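2-dehydropantoate 2-reductase (Porphyromonas gingivalis, PDB 2QYT) probably catalyses the NADPH-dependent reduction of 2-dehydropantoate (ketopantoate) to (R)-pantoate, a step in the biosynthesis of pantothenate. Local coordinates at residues M26-R30 with L180-I186; L49-R53 with C73-N77; T210-F215 with Y304-Y308; L240-Y245 with Y289-A294. All coordinates share one frame; numbering follows the deposited sequence.

Contact 1: M26-R30 with L180-I186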
loop_
_atom_site.group_PDB
_atom_site.type_symbol
_atom_site.label_atom_id
_atom_site.label_comp_id
_atom_site.label_asym_id
_atom_site.label_seq_id
_atom_site.Cartn_x
_atom_site.Cartn_y
_atom_site.Cartn_z
HETATM N N MSE A 26 7.580 -2.849 -13.280
HETATM C CA MSE A 26 7.309 -4.220 -13.704
HETATM C C MSE A 26 6.199 -4.232 -14.737
HETATM O O MSE A 26 6.291 -4.958 -15.753
HETATM C CB MSE A 26 6.932 -5.093 -12.517
HETATM C CG MSE A 26 8.066 -5.245 -11.469
HETATM SE SE MSE A 26 9.619 -6.235 -12.211
HETATM C CE MSE A 26 8.873 -8.036 -12.028
ATOM N N LEU A 27 5.150 -3.456 -14.490
ATOM C CA LEU A 27 4.072 -3.350 -15.501
ATOM C C LEU A 27 4.575 -2.795 -16.821
ATOM O O LEU A 27 4.224 -3.337 -17.888
ATOM C CB LEU A 27 2.879 -2.509 -14.985
ATOM C CG LEU A 27 2.155 -3.228 -13.805
ATOM C CD1 LEU A 27 1.212 -2.213 -13.052
ATOM C CD2 LEU A 27 1.407 -4.439 -14.381
ATOM N N ALA A 28 5.354 -1.707 -16.785
ATOM C CA ALA A 28 5.911 -1.139 -18.040
ATOM C C ALA A 28 6.794 -2.101 -18.825
ATOM O O ALA A 28 6.826 -2.060 -20.041
ATOM C CB ALA A 28 6.701 0.131 -17.722
ATOM N N LEU A 29 7.542 -2.963 -18.131
ATOM C CA LEU A 29 8.356 -3.986 -18.817
ATOM C C LEU A 29 7.503 -4.924 -19.626
ATOM O O LEU A 29 7.846 -5.278 -20.739
ATOM C CB LEU A 29 9.176 -4.819 -17.819
ATOM C CG LEU A 29 10.350 -4.126 -17.117
ATOM C CD1 LEU A 29 11.058 -5.121 -16.242
ATOM C CD2 LEU A 29 11.290 -3.573 -18.160
ATOM N N ARG A 30 6.424 -5.375 -19.020
ATOM C CA ARG A 30 5.472 -6.241 -19.659
ATOM C C ARG A 30 4.753 -5.547 -20.810
ATOM O O ARG A 30 4.500 -6.137 -21.869
ATOM C CB ARG A 30 4.484 -6.710 -18.577
ATOM C CG ARG A 30 3.254 -7.427 -19.111
ATOM C CD ARG A 30 3.635 -8.813 -19.520
ATOM N NE ARG A 30 2.486 -9.563 -20.005
ATOM C CZ ARG A 30 2.572 -10.729 -20.626
ATOM N NH1 ARG A 30 3.754 -11.315 -20.837
ATOM N NH2 ARG A 30 1.465 -11.318 -21.013
ATOM N N LEU A 180 -3.137 -10.256 -15.071
ATOM C CA LEU A 180 -2.290 -9.249 -15.630
ATOM C C LEU A 180 -1.074 -8.897 -14.717
ATOM O O LEU A 180 0.058 -8.725 -15.181
ATOM C CB LEU A 180 -3.155 -8.034 -15.895
ATOM C CG LEU A 180 -2.559 -6.861 -16.624
ATOM C CD1 LEU A 180 -3.712 -6.094 -17.233
ATOM C CD2 LEU A 180 -1.857 -6.058 -15.539
ATOM N N LEU A 181 -1.323 -8.781 -13.418
ATOM C CA LEU A 181 -0.238 -8.592 -12.452
ATOM C C LEU A 181 0.744 -9.783 -12.432
ATOM O O LEU A 181 1.958 -9.606 -12.372
ATOM C CB LEU A 181 -0.831 -8.381 -11.051
ATOM C CG LEU A 181 -1.581 -7.077 -10.771
ATOM C CD1 LEU A 181 -2.336 -7.165 -9.450
ATOM C CD2 LEU A 181 -0.677 -5.819 -10.861
ATOM N N THR A 182 0.229 -10.993 -12.496
ATOM C CA THR A 182 1.134 -12.136 -12.386
ATOM C C THR A 182 1.896 -12.391 -13.730
ATOM O O THR A 182 3.042 -12.858 -13.721
ATOM C CB THR A 182 0.423 -13.404 -11.823
ATOM O OG1 THR A 182 -0.006 -14.225 -12.886
ATOM C CG2 THR A 182 -0.801 -13.071 -11.012
ATOM N N ALA A 183 1.253 -12.093 -14.861
ATOM C CA ALA A 183 1.952 -12.030 -16.166
ATOM C C ALA A 183 3.116 -11.011 -16.207
ATOM O O ALA A 183 4.054 -11.148 -16.970
ATOM C CB ALA A 183 0.951 -11.785 -17.299
ATOM N N ALA A 184 3.070 -10.019 -15.342
ATOM C CA ALA A 184 4.103 -9.013 -15.250
ATOM C C ALA A 184 5.111 -9.440 -14.228
ATOM O O ALA A 184 6.064 -8.705 -13.930
ATOM C CB ALA A 184 3.482 -7.620 -14.865
ATOM N N GLY A 185 4.920 -10.620 -13.653
ATOM C CA GLY A 185 5.946 -11.201 -12.763
ATOM C C GLY A 185 5.853 -10.661 -11.354
ATOM O O GLY A 185 6.822 -10.693 -10.567
ATOM N N ILE A 186 4.668 -10.182 -11.001
ATOM C CA ILE A 186 4.446 -9.596 -9.659
ATOM C C ILE A 186 3.829 -10.697 -8.881
ATOM O O ILE A 186 3.000 -11.418 -9.441
ATOM C CB ILE A 186 3.450 -8.391 -9.781
ATOM C CG1 ILE A 186 4.209 -7.173 -10.263
ATOM C CG2 ILE A 186 2.675 -8.153 -8.507
ATOM C CD1 ILE A 186 3.300 -6.180 -11.000
HETATM O O HOH W 1 7.658 -7.372 -15.830
#
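Met26, a selenomethionine, meets the turn that ends helix 172-183 of the Rossmann-type nucleotide-binding domain, which packs beside helix 18-33, the helix after the first strand of the parallel sheet. Bent at both chi2 and chi3, its chain curls back over the turn and sets CE 3.5 Å from Ala184 O, with Gly185 O close by; its CB also rests against Ile186 CD1. Leu27 points its CD2 branch into the groove between the two helices, 3.8 Å from Leu180 CD2 and equally near Ala184 CB, the two leucine side chains crossing at about a right angle. Behind them Leu27 reaches Val40 and Ile11 of the parallel sheet, and Leu180 touches Ile9 and Ile11. Arg30 lays its CB on Ala184 CB, then, with CG anti to the backbone N (chi1 169°), runs out past Ala183, whose CB sits 3.5 Å above one face of the guanidinium, toward the rim. Gly185, at positive phi, closes helix 172-183 in a Schellman motif (Ile186 N to Leu181 O, Gly185 N to Thr182 O); Ala184 N reaches Leu181 O from the opposite face. A water donates to both Met26 O and Ala184 O, 2.8 Å from each.

Contact 2: L49-R53 with C73-N77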
loop_
_atom_site.group_PDB
_atom_site.type_symbol
_atom_site.label_atom_id
_atom_site.label_comp_id
_atom_site.label_asym_id
_atom_site.label_seq_id
_atom_site.Cartn_x
_atom_site.Cartn_y
_atom_site.Cartn_z
ATOM N N LEU A 49 10.348 13.176 -12.040
ATOM C CA LEU A 49 9.812 13.306 -13.402
ATOM C C LEU A 49 10.881 13.691 -14.423
ATOM O O LEU A 49 10.999 13.043 -15.477
ATOM C CB LEU A 49 8.652 14.319 -13.464
ATOM C CG LEU A 49 8.181 14.734 -14.870
ATOM C CD1 LEU A 49 7.563 13.498 -15.573
ATOM C CD2 LEU A 49 7.158 15.866 -14.804
ATOM N N GLU A 50 11.667 14.734 -14.141
ATOM C CA GLU A 50 12.680 15.162 -15.125
ATOM C C GLU A 50 13.788 14.123 -15.412
ATOM O O GLU A 50 14.206 13.972 -16.575
ATOM C CB GLU A 50 13.249 16.560 -14.813
ATOM C CG GLU A 50 12.202 17.701 -15.123
ATOM C CD GLU A 50 11.516 17.594 -16.561
ATOM O OE1 GLU A 50 12.283 17.540 -17.579
ATOM O OE2 GLU A 50 10.228 17.560 -16.668
ATOM N N ALA A 51 14.250 13.413 -14.372
ATOM C CA ALA A 51 15.287 12.399 -14.532
ATOM C C ALA A 51 14.766 11.188 -15.325
ATOM O O ALA A 51 15.502 10.586 -16.109
ATOM C CB ALA A 51 15.787 11.935 -13.182
ATOM N N ILE A 52 13.521 10.807 -15.075
ATOM C CA ILE A 52 12.836 9.737 -15.825
ATOM C C ILE A 52 12.776 10.126 -17.300
ATOM O O ILE A 52 13.181 9.324 -18.126
ATOM C CB ILE A 52 11.443 9.480 -15.272
ATOM C CG1 ILE A 52 11.579 8.916 -13.846
ATOM C CG2 ILE A 52 10.641 8.517 -16.145
ATOM C CD1 ILE A 52 10.280 8.715 -13.161
ATOM N N ARG A 53 12.360 11.361 -17.614
ATOM C CA ARG A 53 12.230 11.744 -19.032
ATOM C C ARG A 53 13.594 11.752 -19.719
ATOM O O ARG A 53 13.699 11.396 -20.893
ATOM C CB ARG A 53 11.457 13.081 -19.255
ATOM C CG ARG A 53 10.057 13.070 -18.592
ATOM C CD ARG A 53 8.849 13.610 -19.387
ATOM N NE ARG A 53 8.449 14.918 -18.902
ATOM C CZ ARG A 53 7.212 15.419 -18.818
ATOM N NH1 ARG A 53 6.115 14.762 -19.197
ATOM N NH2 ARG A 53 7.099 16.642 -18.335
ATOM N N CYS A 73 3.631 6.336 -20.974
ATOM C CA CYS A 73 3.480 7.757 -20.773
ATOM C C CYS A 73 3.929 8.049 -19.359
ATOM O O CYS A 73 3.671 7.263 -18.445
ATOM C CB CYS A 73 2.010 8.168 -21.044
ATOM S SG CYS A 73 1.572 9.855 -20.536
ATOM N N VAL A 74 4.656 9.156 -19.194
ATOM C CA VAL A 74 5.019 9.639 -17.865
ATOM C C VAL A 74 4.854 11.155 -17.871
ATOM O O VAL A 74 5.259 11.839 -18.812
ATOM C CB VAL A 74 6.464 9.226 -17.399
ATOM C CG1 VAL A 74 7.535 9.883 -18.340
ATOM C CG2 VAL A 74 6.716 9.696 -15.940
ATOM N N THR A 75 4.239 11.668 -16.802
ATOM C CA THR A 75 3.842 13.073 -16.768
ATOM C C THR A 75 3.536 13.482 -15.325
ATOM O O THR A 75 3.417 12.608 -14.485
ATOM C CB THR A 75 2.639 13.371 -17.752
ATOM O OG1 THR A 75 2.314 14.736 -17.657
ATOM C CG2 THR A 75 1.355 12.557 -17.441
ATOM N N ASP A 76 3.468 14.796 -15.035
ATOM C CA ASP A 76 2.940 15.276 -13.739
ATOM C C ASP A 76 1.463 15.632 -13.830
ATOM O O ASP A 76 0.900 16.110 -12.871
ATOM C CB ASP A 76 3.754 16.463 -13.147
ATOM C CG ASP A 76 3.923 17.595 -14.108
ATOM O OD1 ASP A 76 3.333 17.555 -15.206
ATOM O OD2 ASP A 76 4.654 18.552 -13.763
ATOM N N ASN A 77 0.857 15.409 -14.994
ATOM C CA ASN A 77 -0.535 15.836 -15.240
ATOM C C ASN A 77 -1.513 14.700 -15.601
ATOM O O ASN A 77 -1.545 14.265 -16.747
ATOM C CB ASN A 77 -0.561 16.890 -16.323
ATOM C CG ASN A 77 -1.885 17.679 -16.377
ATOM O OD1 ASN A 77 -2.954 17.255 -15.879
ATOM N ND2 ASN A 77 -1.811 18.837 -17.009
#
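The guanidinium of Arg53 lies with one face over Leu49 CD1, which stands 3.7 Å from its plane beneath the centre of the group, while Val74 O and the CA of Thr75 approach it obliquely from strand 73-75. NH1 gives Val74 O a weak hydrogen bond of 3.1 Å, bent to 130° at the hydrogen. The chain of Arg53 bends at chi2 and chi3 to come back over Leu49, one turn earlier in its own helix. Its NH2 faces Glu50 OE2 in a long ion pair. The carboxylate of Asp76 is met by Leu49 CD2, 3.7 Å from Asp76 CG, the two side chains lying almost perpendicular.

Helix 46-55 here packs on the outermost strand of the parallel Rossmann-type sheet, the two short segments running roughly antiparallel, at 148° between their directions, with axes 8.9 Å apart. Strand 73-75 is bound by backbone hydrogen bonds to Trp42 and Ala44. Val74 turns toward the helix and fits between two of its residues: CG2, on the far side of the CA-CB bond from the backbone N, meets Leu49 CD1 at 3.9 Å, and CG1 meets Ile52 CG2 at 4.0 Å. Leu49 CD1 also meets the CA of Thr75.

At the end of the strand, Thr75 OG1 accepts from Asn77 N at 3.1 Å in an ST turn and is also hydrogen-bonded to Glu80 OE1. Asn77 is the N-cap of helix 78-81, its OD1 taking the amide hydrogen of Ala79.

Contact 3: T210-F215 with Y304-Y308. With SO4 (sulfate ion), chain D.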
loop_
_atom_site.group_PDB
_atom_site.type_symbol
_atom_site.label_atom_id
_atom_site.label_comp_id
_atom_site.label_asym_id
_atom_site.label_seq_id
_atom_site.Cartn_x
_atom_site.Cartn_y
_atom_site.Cartn_z
ATOM N N THR A 210 4.801 2.190 16.574
ATOM C CA THR A 210 4.632 2.873 17.863
ATOM C C THR A 210 5.658 2.429 18.923
ATOM O O THR A 210 6.259 3.271 19.575
ATOM C CB THR A 210 3.145 2.962 18.397
ATOM O OG1 THR A 210 3.098 2.661 19.806
ATOM C CG2 THR A 210 2.207 2.057 17.650
ATOM N N ALA A 211 5.873 1.120 19.044
ATOM C CA ALA A 211 6.815 0.545 20.019
ATOM C C ALA A 211 8.272 0.975 19.828
ATOM O O ALA A 211 8.919 1.369 20.801
ATOM C CB ALA A 211 6.698 -0.986 20.067
ATOM N N THR A 212 8.789 0.895 18.592
ATOM C CA THR A 212 10.165 1.360 18.301
ATOM C C THR A 212 10.299 2.886 18.360
ATOM O O THR A 212 11.396 3.396 18.530
ATOM C CB THR A 212 10.764 0.836 16.943
ATOM O OG1 THR A 212 10.174 1.515 15.827
ATOM C CG2 THR A 212 10.620 -0.667 16.803
ATOM N N ALA A 213 9.186 3.604 18.210
ATOM C CA ALA A 213 9.197 5.066 18.261
ATOM C C ALA A 213 9.139 5.605 19.693
ATOM O O ALA A 213 9.780 6.611 20.011
ATOM C CB ALA A 213 8.068 5.648 17.416
ATOM N N TYR A 214 8.367 4.947 20.551
ATOM C CA TYR A 214 8.329 5.313 21.955
ATOM C C TYR A 214 9.603 4.843 22.657
ATOM O O TYR A 214 10.240 5.623 23.371
ATOM C CB TYR A 214 7.060 4.764 22.619
ATOM C CG TYR A 214 7.013 4.790 24.151
ATOM C CD1 TYR A 214 7.814 3.932 24.912
ATOM C CD2 TYR A 214 6.128 5.630 24.832
ATOM C CE1 TYR A 214 7.766 3.935 26.306
ATOM C CE2 TYR A 214 6.071 5.638 26.232
ATOM C CZ TYR A 214 6.897 4.783 26.957
ATOM O OH TYR A 214 6.868 4.764 28.333
ATOM N N PHE A 215 9.990 3.584 22.454
ATOM C CA PHE A 215 11.176 3.047 23.148
ATOM C C PHE A 215 12.524 3.513 22.577
ATOM O O PHE A 215 13.556 3.333 23.227
ATOM C CB PHE A 215 11.148 1.512 23.225
ATOM C CG PHE A 215 10.156 0.954 24.225
ATOM C CD1 PHE A 215 10.169 1.365 25.554
ATOM C CD2 PHE A 215 9.240 -0.016 23.838
ATOM C CE1 PHE A 215 9.267 0.843 26.464
ATOM C CE2 PHE A 215 8.342 -0.548 24.741
ATOM C CZ PHE A 215 8.348 -0.113 26.054
ATOM N N TYR A 304 -1.411 1.940 24.238
ATOM C CA TYR A 304 -1.451 2.834 23.085
ATOM C C TYR A 304 -1.608 4.293 23.507
ATOM O O TYR A 304 -0.933 5.162 22.964
ATOM C CB TYR A 304 -2.573 2.437 22.135
ATOM C CG TYR A 304 -2.116 1.601 20.973
ATOM C CD1 TYR A 304 -2.171 0.210 21.027
ATOM C CD2 TYR A 304 -1.635 2.203 19.805
ATOM C CE1 TYR A 304 -1.746 -0.569 19.958
ATOM C CE2 TYR A 304 -1.209 1.429 18.716
ATOM C CZ TYR A 304 -1.271 0.050 18.801
ATOM O OH TYR A 304 -0.864 -0.706 17.735
ATOM N N LYS A 305 -2.481 4.555 24.482
ATOM C CA LYS A 305 -2.741 5.925 24.947
ATOM C C LYS A 305 -1.539 6.544 25.660
ATOM O O LYS A 305 -1.229 7.708 25.444
ATOM C CB LYS A 305 -3.989 5.985 25.828
ATOM C CG LYS A 305 -5.286 5.667 25.095
ATOM C CD LYS A 305 -6.493 6.256 25.813
ATOM C CE LYS A 305 -7.049 5.342 26.902
ATOM N NZ LYS A 305 -6.245 5.339 28.159
ATOM N N ARG A 306 -0.867 5.758 26.501
ATOM C CA ARG A 306 0.386 6.171 27.140
ATOM C C ARG A 306 1.420 6.491 26.057
ATOM O O ARG A 306 2.087 7.518 26.115
ATOM C CB ARG A 306 0.916 5.066 28.076
ATOM C CG ARG A 306 1.964 5.525 29.096
ATOM C CD ARG A 306 3.228 4.633 29.117
ATOM N NE ARG A 306 3.103 3.392 29.901
ATOM C CZ ARG A 306 4.105 2.536 30.149
ATOM N NH1 ARG A 306 5.334 2.761 29.688
ATOM N NH2 ARG A 306 3.879 1.437 30.865
HETATM N N MSE A 307 1.516 5.612 25.061
HETATM C CA MSE A 307 2.506 5.711 23.977
HETATM C C MSE A 307 2.266 6.909 23.033
HETATM O O MSE A 307 3.199 7.657 22.716
HETATM C CB MSE A 307 2.537 4.384 23.190
HETATM C CG MSE A 307 3.928 3.786 22.937
HETATM SE SE MSE A 307 4.121 1.925 23.564
HETATM C CE MSE A 307 5.964 1.553 23.133
ATOM N N TYR A 308 1.017 7.083 22.597
ATOM C CA TYR A 308 0.632 8.174 21.694
ATOM C C TYR A 308 0.852 9.532 22.346
ATOM O O TYR A 308 1.664 10.332 21.879
ATOM C CB TYR A 308 -0.839 8.027 21.252
ATOM C CG TYR A 308 -1.364 9.202 20.450
ATOM C CD1 TYR A 308 -1.105 9.307 19.081
ATOM C CD2 TYR A 308 -2.110 10.219 21.059
ATOM C CE1 TYR A 308 -1.567 10.386 18.346
ATOM C CE2 TYR A 308 -2.580 11.303 20.323
ATOM C CZ TYR A 308 -2.306 11.377 18.967
ATOM O OH TYR A 308 -2.766 12.439 18.224
HETATM S S SO4 D . -2.685 12.151 15.038
HETATM O O1 SO4 D . -2.913 10.918 15.785
HETATM O O2 SO4 D . -1.381 12.737 15.374
HETATM O O3 SO4 D . -2.738 11.851 13.593
HETATM O O4 SO4 D . -3.728 13.094 15.433
#
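Met307, a selenomethionine, is a knob in a hole formed by Thr210, Ala211, Tyr214 and Phe215 at the C-terminal part of helix 194-215. Its SE lies over one face of the Tyr214 ring, 4.5 Å from the centroid and 25° off the normal, a Met-aromatic contact. The chain bends at chi2, and CE reaches inward to stand 3.4 Å from the CA of Ala211 and 3.6 Å from Phe215 CE2. Met307 CG presses on Tyr214 CB at 3.3 Å, so the knob is gripped along its whole length. Within helix 194-215 the two rings also meet: Tyr214 CD1 lies over a face of Phe215, and Phe215 CG is at the edge of Tyr214. Phe215 stacks in turn with His226.

Toward the N-terminal end of the segment, Thr210 CG2 touches Tyr304 CE2 at 3.6 Å, the side chains crossing at about a right angle; the hydroxyl of Tyr304 is hydrogen-bonded to Ser206. The axes of segments 210-215 and 304-308 make 50° in the all-helical C-terminal domain of the ketopantoate reductase family.

At the outer edge Arg306 gives NH1 to Tyr214 OH, 2.9 Å away and only 4° out of the guanidinium plane. Farther along helix 302-309, Tyr308 OH makes a weak bond to a sulfate, probably from the crystallisation liquor, which Thr285 OG1 also binds. Thr210 OG1, buried against Met307 CG, has no hydrogen-bonding partner in the model. The contact thus rests largely on apolar and selenium-aromatic packing, while the cationic N-H of Arg306, using the phenol oxygen as acceptor, probably polarises the hydroxyl and holds the ring's outer end.

Contact 4: L240-Y245 with Y289-A294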
loop_
_atom_site.group_PDB
_atom_site.type_symbol
_atom_site.label_atom_id
_atom_site.label_comp_id
_atom_site.label_asym_id
_atom_site.label_seq_id
_atom_site.Cartn_x
_atom_site.Cartn_y
_atom_site.Cartn_z
ATOM N N LEU A 240 -9.209 -3.868 19.510
ATOM C CA LEU A 240 -9.803 -2.786 18.708
ATOM C C LEU A 240 -10.508 -3.355 17.482
ATOM O O LEU A 240 -11.694 -3.096 17.252
ATOM C CB LEU A 240 -8.750 -1.755 18.260
ATOM C CG LEU A 240 -9.216 -0.606 17.329
ATOM C CD1 LEU A 240 -8.352 0.608 17.498
ATOM C CD2 LEU A 240 -9.267 -0.964 15.854
ATOM N N PHE A 241 -9.756 -4.131 16.708
ATOM C CA PHE A 241 -10.257 -4.698 15.475
ATOM C C PHE A 241 -11.352 -5.721 15.730
ATOM O O PHE A 241 -12.373 -5.734 15.026
ATOM C CB PHE A 241 -9.106 -5.233 14.616
ATOM C CG PHE A 241 -8.383 -4.148 13.862
ATOM C CD1 PHE A 241 -7.388 -3.395 14.474
ATOM C CD2 PHE A 241 -8.732 -3.844 12.557
ATOM C CE1 PHE A 241 -6.741 -2.364 13.795
ATOM C CE2 PHE A 241 -8.086 -2.816 11.866
ATOM C CZ PHE A 241 -7.087 -2.079 12.494
ATOM N N ARG A 242 -11.160 -6.535 16.769
ATOM C CA ARG A 242 -12.172 -7.498 17.216
ATOM C C ARG A 242 -13.500 -6.817 17.549
ATOM O O ARG A 242 -14.556 -7.445 17.482
ATOM C CB ARG A 242 -11.660 -8.316 18.404
ATOM C CG ARG A 242 -12.159 -9.749 18.406
ATOM C CD ARG A 242 -11.557 -10.569 19.525
ATOM N NE ARG A 242 -10.132 -10.843 19.331
ATOM C CZ ARG A 242 -9.178 -10.521 20.203
ATOM N NH1 ARG A 242 -9.485 -9.907 21.344
ATOM N NH2 ARG A 242 -7.910 -10.822 19.936
ATOM N N ALA A 243 -13.435 -5.528 17.879
ATOM C CA ALA A 243 -14.626 -4.734 18.158
ATOM C C ALA A 243 -15.321 -4.185 16.907
ATOM O O ALA A 243 -16.541 -4.315 16.776
ATOM C CB ALA A 243 -14.298 -3.606 19.127
ATOM N N LYS A 244 -14.559 -3.582 15.991
ATOM C CA LYS A 244 -15.170 -2.870 14.851
ATOM C C LYS A 244 -15.506 -3.714 13.631
ATOM O O LYS A 244 -16.569 -3.520 13.036
ATOM C CB LYS A 244 -14.382 -1.609 14.453
ATOM C CG LYS A 244 -12.970 -1.825 13.915
ATOM C CD LYS A 244 -12.414 -0.543 13.307
ATOM C CE LYS A 244 -13.270 -0.050 12.135
ATOM N NZ LYS A 244 -12.735 1.204 11.538
ATOM N N TYR A 245 -14.618 -4.638 13.255
ATOM C CA TYR A 245 -14.915 -5.579 12.170
ATOM C C TYR A 245 -15.476 -6.892 12.733
ATOM O O TYR A 245 -15.275 -7.969 12.154
ATOM C CB TYR A 245 -13.684 -5.872 11.288
ATOM C CG TYR A 245 -13.013 -4.645 10.698
ATOM C CD1 TYR A 245 -13.378 -4.150 9.417
ATOM C CD2 TYR A 245 -11.979 -4.002 11.395
ATOM C CE1 TYR A 245 -12.736 -3.019 8.865
ATOM C CE2 TYR A 245 -11.337 -2.882 10.858
ATOM C CZ TYR A 245 -11.710 -2.392 9.598
ATOM O OH TYR A 245 -11.047 -1.280 9.100
ATOM N N TYR A 289 -4.728 6.823 14.931
ATOM C CA TYR A 289 -5.924 6.151 14.431
ATOM C C TYR A 289 -6.509 5.228 15.487
ATOM O O TYR A 289 -7.707 5.336 15.816
ATOM C CB TYR A 289 -5.616 5.345 13.157
ATOM C CG TYR A 289 -6.771 4.467 12.743
ATOM C CD1 TYR A 289 -7.888 5.009 12.088
ATOM C CD2 TYR A 289 -6.780 3.109 13.054
ATOM C CE1 TYR A 289 -8.974 4.206 11.732
ATOM C CE2 TYR A 289 -7.860 2.297 12.708
ATOM C CZ TYR A 289 -8.951 2.847 12.041
ATOM O OH TYR A 289 -10.008 2.030 11.696
ATOM N N VAL A 290 -5.633 4.336 15.990
ATOM C CA VAL A 290 -5.913 3.333 17.021
ATOM C C VAL A 290 -6.558 3.942 18.277
ATOM O O VAL A 290 -7.660 3.534 18.672
ATOM C CB VAL A 290 -4.611 2.529 17.405
ATOM C CG1 VAL A 290 -4.963 1.270 18.180
ATOM C CG2 VAL A 290 -3.822 2.152 16.167
ATOM N N VAL A 291 -5.910 4.948 18.873
ATOM C CA VAL A 291 -6.471 5.669 20.022
ATOM C C VAL A 291 -7.913 6.171 19.770
ATOM O O VAL A 291 -8.822 6.004 20.603
ATOM C CB VAL A 291 -5.547 6.868 20.434
ATOM C CG1 VAL A 291 -6.239 7.795 21.449
ATOM C CG2 VAL A 291 -4.201 6.359 20.979
ATOM N N ARG A 292 -8.120 6.790 18.614
ATOM C CA ARG A 292 -9.398 7.387 18.337
ATOM C C ARG A 292 -10.485 6.393 17.973
ATOM O O ARG A 292 -11.643 6.564 18.366
ATOM C CB ARG A 292 -9.250 8.481 17.301
ATOM C CG ARG A 292 -8.779 9.783 17.926
ATOM C CD ARG A 292 -8.771 10.912 16.916
ATOM N NE ARG A 292 -7.424 11.465 16.812
ATOM C CZ ARG A 292 -6.469 10.986 16.006
ATOM N NH1 ARG A 292 -6.692 9.949 15.187
ATOM N NH2 ARG A 292 -5.284 11.562 16.013
ATOM N N GLU A 293 -10.122 5.353 17.237
ATOM C CA GLU A 293 -11.069 4.291 16.919
ATOM C C GLU A 293 -11.629 3.593 18.176
ATOM O O GLU A 293 -12.857 3.402 18.289
ATOM C CB GLU A 293 -10.455 3.309 15.919
ATOM C CG GLU A 293 -11.440 2.624 14.998
ATOM C CD GLU A 293 -12.359 3.609 14.327
ATOM O OE1 GLU A 293 -11.879 4.684 13.891
ATOM O OE2 GLU A 293 -13.579 3.324 14.279
ATOM N N ALA A 294 -10.741 3.259 19.133
ATOM C CA ALA A 294 -11.165 2.754 20.463
ATOM C C ALA A 294 -12.041 3.719 21.297
ATOM O O ALA A 294 -12.977 3.276 21.973
ATOM C CB ALA A 294 -9.955 2.287 21.275
#
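Leu240 packs closely on helix 288-296 through a single branch: CD1 is 3.2 Å from Val290 O and 3.5 Å from Val290 CG1, with Glu293 CB next to it. The extended first torsion of the leucine (chi1 176°) carries CD1 to the backbone of Val290. Its other branch, CD2, stays within its own helix and lies 3.3 Å above one face of the Phe241 ring, toward the rim. That ring reaches the edge of Tyr289 more loosely, its CZ being 4.4 Å from Tyr289 CE2, and its remaining neighbours include Met199, Phe202 and Met203 of helix 194-215. This buried side is largely apolar.

The other side is polar and looser. Lys244 and Tyr289 come from opposite directions, with NZ at the edge of the Tyr289 ring, near its plane and 2.9 Å from Tyr289 OH. The same NZ forms a salt bridge with Glu293 OE2 at 3.6 Å, Lys244 and Glu293 lying roughly square to each other. In Glu293 chi1 (-150°) sets CG beside Lys244 CD, and the bend at chi2 swings the carboxylate toward NZ; its CB meanwhile lies over one face of Tyr289, toward the rim. The negative charge of Glu293 would be expected to favour the charged lysine beside the tyrosine hydroxyl.

The axes of segments 240-244 and 289-294 pass 10.6 Å apart at 45°, and Val290 also touches Ser206 of helix 194-215 and Tyr304 of helix 302-309. Such layered helix-on-helix packing belongs to the helical C-terminal domain that ketopantoate reductases share with the 6-phosphogluconate dehydrogenase clan.

In the fold
The contacts fall into two groups, one in each domain. Contacts 1 and 2 lie on the Rossmann-type side, their centres 20 Å apart and their nearest atoms about 8 Å; contact 2 is nested in the chain loop that contact 1 closes, and strand 38-43 borders both. Contact 1 uses the helix that follows the glycine-rich pattern of Gly15, Gly17 and Gly20, consistent with a Rossmann-type NADPH site. Contacts 3 and 4 belong to the helical C-terminal domain, 16 Å apart between centres, and touch directly: Tyr304 CE2 is 3.7 Å from Val290 CG2, and Tyr308 CB is 3.8 Å from Val291 CG2. Between the groups, centres are 36 to 40 Å apart.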